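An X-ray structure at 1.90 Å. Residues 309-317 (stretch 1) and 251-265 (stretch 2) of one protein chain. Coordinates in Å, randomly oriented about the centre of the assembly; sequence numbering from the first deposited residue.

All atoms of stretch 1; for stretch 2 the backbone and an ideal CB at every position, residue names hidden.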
# COMPACT_ATOMS: atom_id res chain seq x y z
N ASP A 309 28.51 -4.66 20.73
CA ASP A 309 29.17 -3.47 21.26
C ASP A 309 28.14 -2.37 21.59
O ASP A 309 28.26 -1.66 22.60
CB ASP A 309 30.20 -2.94 20.26
CG ASP A 309 31.41 -3.84 20.13
OD1 ASP A 309 31.51 -4.82 20.89
OD2 ASP A 309 32.25 -3.57 19.24
N LEU A 310 27.11 -2.26 20.76
CA LEU A 310 26.07 -1.27 20.96
C LEU A 310 25.23 -1.59 22.18
O LEU A 310 24.85 -0.68 22.94
CB LEU A 310 25.14 -1.15 19.74
CG LEU A 310 25.63 -0.26 18.59
CD1 LEU A 310 24.81 -0.54 17.33
CD2 LEU A 310 25.52 1.19 18.99
N LEU A 311 24.89 -2.86 22.35
CA LEU A 311 24.07 -3.23 23.52
C LEU A 311 24.91 -3.05 24.84
O LEU A 311 24.37 -2.61 25.86
CB LEU A 311 23.55 -4.67 23.41
CG LEU A 311 22.51 -4.91 22.30
CD1 LEU A 311 22.04 -6.34 22.34
CD2 LEU A 311 21.28 -3.98 22.47
N VAL A 312 26.20 -3.36 24.81
CA VAL A 312 27.05 -3.08 26.00
C VAL A 312 26.98 -1.57 26.28
O VAL A 312 26.60 -1.16 27.40
CB VAL A 312 28.49 -3.52 25.77
CG1 VAL A 312 29.45 -3.03 26.89
CG2 VAL A 312 28.52 -5.04 25.72
N SER A 313 27.17 -0.77 25.22
CA SER A 313 27.14 0.67 25.33
C SER A 313 25.82 1.18 25.88
O SER A 313 25.80 2.22 26.54
CB SER A 313 27.43 1.30 23.98
OG SER A 313 27.34 2.71 24.04
N ALA A 314 24.73 0.47 25.62
CA ALA A 314 23.42 0.91 26.11
C ALA A 314 23.19 0.46 27.53
O ALA A 314 22.13 0.70 28.10
CB ALA A 314 22.27 0.41 25.17
N GLY A 315 24.19 -0.20 28.09
CA GLY A 315 24.18 -0.57 29.50
C GLY A 315 23.80 -2.01 29.78
O GLY A 315 23.69 -2.38 30.95
N PHE A 316 23.62 -2.81 28.73
CA PHE A 316 23.27 -4.23 28.88
C PHE A 316 24.51 -5.09 29.09
O PHE A 316 25.63 -4.74 28.69
CB PHE A 316 22.45 -4.74 27.67
CG PHE A 316 21.08 -4.15 27.55
CD1 PHE A 316 20.85 -2.96 26.83
CD2 PHE A 316 20.00 -4.77 28.17
CE1 PHE A 316 19.60 -2.42 26.74
CE2 PHE A 316 18.71 -4.22 28.06
CZ PHE A 316 18.52 -3.04 27.35
N LYS A 317 24.33 -6.23 29.76
CA LYS A 317 25.45 -7.15 29.99
C LYS A 317 24.95 -8.57 29.82
O LYS A 317 23.87 -8.88 30.31
CB LYS A 317 26.03 -6.95 31.40
CG LYS A 317 27.10 -8.00 31.81
CD LYS A 317 27.59 -7.75 33.27
CE LYS A 317 28.13 -9.04 33.91
NZ LYS A 317 27.10 -10.14 34.01
N UNK A 251 9.85 -0.59 26.18
CA UNK A 251 10.93 -0.03 27.02
C UNK A 251 12.33 -0.29 26.43
O UNK A 251 13.23 0.56 26.54
CB UNK A 251 10.85 -0.62 28.43
N UNK A 252 12.49 -1.40 25.71
CA UNK A 252 13.78 -1.69 25.11
C UNK A 252 13.89 -1.08 23.74
O UNK A 252 14.91 -0.45 23.40
CB UNK A 252 14.01 -3.20 25.03
N UNK A 253 12.86 -1.30 22.92
CA UNK A 253 12.92 -0.86 21.53
C UNK A 253 12.92 0.68 21.42
O UNK A 253 13.42 1.21 20.42
CB UNK A 253 11.74 -1.44 20.75
N UNK A 254 12.45 1.41 22.44
CA UNK A 254 12.54 2.88 22.30
C UNK A 254 14.00 3.35 22.18
O UNK A 254 14.27 4.40 21.62
CB UNK A 254 11.87 3.56 23.50
N UNK A 255 14.93 2.57 22.73
CA UNK A 255 16.33 2.96 22.81
C UNK A 255 17.03 2.92 21.46
O UNK A 255 17.11 1.87 20.80
CB UNK A 255 17.07 2.05 23.80
N UNK A 256 17.59 4.05 21.08
CA UNK A 256 18.26 4.18 19.77
C UNK A 256 19.34 3.10 19.57
O UNK A 256 19.41 2.44 18.53
CB UNK A 256 18.89 5.57 19.64
N UNK A 257 20.18 2.92 20.58
CA UNK A 257 21.26 1.92 20.46
C UNK A 257 20.71 0.52 20.27
O UNK A 257 21.30 -0.30 19.58
CB UNK A 257 22.16 1.95 21.70
N UNK A 258 19.59 0.22 20.93
CA UNK A 258 18.98 -1.12 20.80
C UNK A 258 18.45 -1.33 19.36
O UNK A 258 18.70 -2.35 18.73
CB UNK A 258 17.85 -1.29 21.81
N UNK A 259 17.76 -0.33 18.81
CA UNK A 259 17.23 -0.45 17.48
C UNK A 259 18.37 -0.53 16.45
O UNK A 259 18.29 -1.30 15.49
CB UNK A 259 16.30 0.73 17.18
N UNK A 260 19.45 0.22 16.66
CA UNK A 260 20.57 0.10 15.74
C UNK A 260 21.22 -1.29 15.87
O UNK A 260 21.61 -1.93 14.89
CB UNK A 260 21.60 1.20 16.01
N UNK A 261 21.33 -1.76 17.09
CA UNK A 261 21.95 -3.07 17.31
C UNK A 261 21.15 -4.17 16.59
O UNK A 261 21.74 -5.05 15.94
CB UNK A 261 22.04 -3.37 18.81
N UNK A 262 19.82 -4.13 16.69
CA UNK A 262 18.99 -5.14 16.04
C UNK A 262 19.13 -5.08 14.51
O UNK A 262 19.09 -6.11 13.83
CB UNK A 262 17.53 -4.95 16.44
N UNK A 263 19.33 -3.89 13.98
CA UNK A 263 19.61 -3.77 12.54
C UNK A 263 20.94 -4.43 12.17
O UNK A 263 21.00 -5.19 11.21
CB UNK A 263 19.63 -2.30 12.13
N UNK A 264 22.00 -4.17 12.94
CA UNK A 264 23.33 -4.76 12.67
C UNK A 264 23.33 -6.28 12.83
O UNK A 264 24.24 -6.99 12.32
CB UNK A 264 24.38 -4.15 13.61
N UNK A 265 22.32 -6.80 13.52
CA UNK A 265 22.26 -8.21 13.85
C UNK A 265 21.76 -9.08 12.70
O UNK A 265 21.97 -10.29 12.70
CB UNK A 265 21.36 -8.41 15.07

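Position 251 has helical backbone angles and no stretch 1 atom within 5.5 Å of its ideal CB, so nothing visible restricts it; it is Glu251. At 252 CA-to-CB points sideways, yet the ideal CB lies 5.1 Å from Phe316 CZ, room for a long apolar or aromatic group to reach that ring. The residue is Phe252, chi1 m, whose CD1 comes 3.8 Å from Phe316 CZ, near the plane of the Phe316 ring at its edge.

Positions 253 and 254 are out of reach and undetermined from here: Leu253 and Lys254. They are the middle of a type I turn closed by the backbone bond from 255 N to Phe252 O.

Position 255, at phi/psi -73/123, directly precedes the helix beginning at 256, where Asp, Asn, Ser or Thr commonly caps; CA-to-CB points toward stretch 1. It is Asp255: OD1 accepts from the backbone N of 257 at 2.8 Å. A water donates both to Asp255 OD2 (2.5 Å) and to Ala314 O (3.1 Å), bridging the stretches.

Position 256 is out of reach and holds Leu256. At 257 CA-to-CB points toward stretch 1, the ideal CB 3.8 Å from Ala314 CB and 4.0 Å from Leu310 O, and Ser313 offers a carbonyl and a hydroxyl. A long donor such as Lys or Arg would suit. Lys257 extends, with chi2 to chi4 all t, and NZ donates to Ser313 O (3.2 Å) and Ser313 OG (3.1 Å).

Position 258 points sideways, its ideal CB 4.4 Å from Leu311 CD2, so Val, Ile or Leu are plausible. Val258 places CG2 4.0 Å from Leu311 CD2 and 3.9 Å from Phe316 CE1.

At 259 CA-to-CB points away from stretch 1, which does not restrict the choice; it is Arg259, whose NH1 donates to Lys254 O at 3.1 Å.

At 260 the ideal CB is 3.9 Å from Leu310 CD1, but the bond points sideways, so several residues fit; Gln260 supplies its CB as part of Leu310's hole.

At 261 CA-to-CB points toward stretch 1, the ideal CB 3.8 Å from Leu311 CD2 and 3.9 Å from Leu310 CB, favouring a small residue. Ala261 fits: the CA atoms of Leu310 and Ala261 are 5.8 Å apart, and Leu310 packs as a knob among Lys257, Gln260, Ala261 and 264.

Positions 262 and 263 have nothing of stretch 1 within 5.5 Å of their ideal CB, so many side chains would suit; they are Leu262 and Asn263. At 264 CA-to-CB points toward stretch 1, the ideal CB of 264 lying 5.2 Å from Leu310 CD1, inviting a large apolar or aromatic group; Tyr264 CD2 meets Leu310 CD1 at 3.5 Å, at the ring edge. Position 265 is out of reach: Ala265.

Stretch 2 251-265: EFLKDLKVRQALNYA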
# COMPACT_ATOMS: atom_id res chain seq x y z
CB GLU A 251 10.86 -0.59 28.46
CG GLU A 251 11.06 -2.12 28.55
CD GLU A 251 11.22 -2.63 29.98
OE1 GLU A 251 12.04 -2.06 30.74
OE2 GLU A 251 10.50 -3.59 30.35
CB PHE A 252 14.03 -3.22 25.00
CG PHE A 252 13.91 -3.93 26.30
CD1 PHE A 252 14.79 -3.63 27.34
CD2 PHE A 252 12.91 -4.89 26.51
CE1 PHE A 252 14.69 -4.26 28.58
CE2 PHE A 252 12.81 -5.56 27.74
CZ PHE A 252 13.68 -5.22 28.79
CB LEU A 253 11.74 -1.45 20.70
CG LEU A 253 11.75 -2.99 20.59
CD1 LEU A 253 10.63 -3.41 19.61
CD2 LEU A 253 13.11 -3.62 20.17
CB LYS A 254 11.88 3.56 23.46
CG LYS A 254 12.55 3.29 24.84
CD LYS A 254 11.96 4.21 25.90
CE LYS A 254 10.44 4.26 25.80
NZ LYS A 254 9.78 5.06 26.87
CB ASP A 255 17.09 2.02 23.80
CG ASP A 255 18.50 2.51 24.12
OD1 ASP A 255 19.20 3.08 23.23
OD2 ASP A 255 18.95 2.29 25.27
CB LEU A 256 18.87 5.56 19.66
CG LEU A 256 19.75 5.73 18.42
CD1 LEU A 256 18.89 5.57 17.15
CD2 LEU A 256 20.40 7.09 18.46
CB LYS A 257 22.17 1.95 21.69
CG LYS A 257 23.07 3.20 21.76
CD LYS A 257 23.78 3.31 23.16
CE LYS A 257 24.63 4.58 23.29
NZ LYS A 257 25.18 4.80 24.69
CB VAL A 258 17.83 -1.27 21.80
CG1 VAL A 258 16.94 -2.51 21.46
CG2 VAL A 258 18.39 -1.30 23.24
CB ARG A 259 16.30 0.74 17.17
CG ARG A 259 14.95 0.61 17.79
CD ARG A 259 14.11 1.79 17.46
NE ARG A 259 14.40 2.96 18.31
CZ ARG A 259 14.84 4.13 17.86
NH1 ARG A 259 15.03 5.11 18.75
NH2 ARG A 259 15.08 4.36 16.55
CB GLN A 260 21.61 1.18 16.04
CG GLN A 260 21.09 2.60 15.90
CD GLN A 260 22.14 3.63 16.34
OE1 GLN A 260 22.77 3.47 17.38
NE2 GLN A 260 22.30 4.68 15.55
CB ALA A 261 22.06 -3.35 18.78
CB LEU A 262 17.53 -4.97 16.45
CG LEU A 262 17.37 -5.17 17.96
CD1 LEU A 262 16.01 -4.83 18.36
CD2 LEU A 262 17.65 -6.64 18.35
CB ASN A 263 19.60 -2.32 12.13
CG ASN A 263 18.21 -1.87 11.69
OD1 ASN A 263 17.85 -2.05 10.52
ND2 ASN A 263 17.43 -1.34 12.62
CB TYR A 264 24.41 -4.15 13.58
CG TYR A 264 24.89 -2.77 13.16
CD1 TYR A 264 25.54 -2.59 11.95
CD2 TYR A 264 24.71 -1.66 13.98
CE1 TYR A 264 25.99 -1.33 11.56
CE2 TYR A 264 25.15 -0.42 13.60
CZ TYR A 264 25.79 -0.25 12.38
OH TYR A 264 26.21 1.01 11.98
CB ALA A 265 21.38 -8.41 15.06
O HOH W 1 20.72 3.17 26.77
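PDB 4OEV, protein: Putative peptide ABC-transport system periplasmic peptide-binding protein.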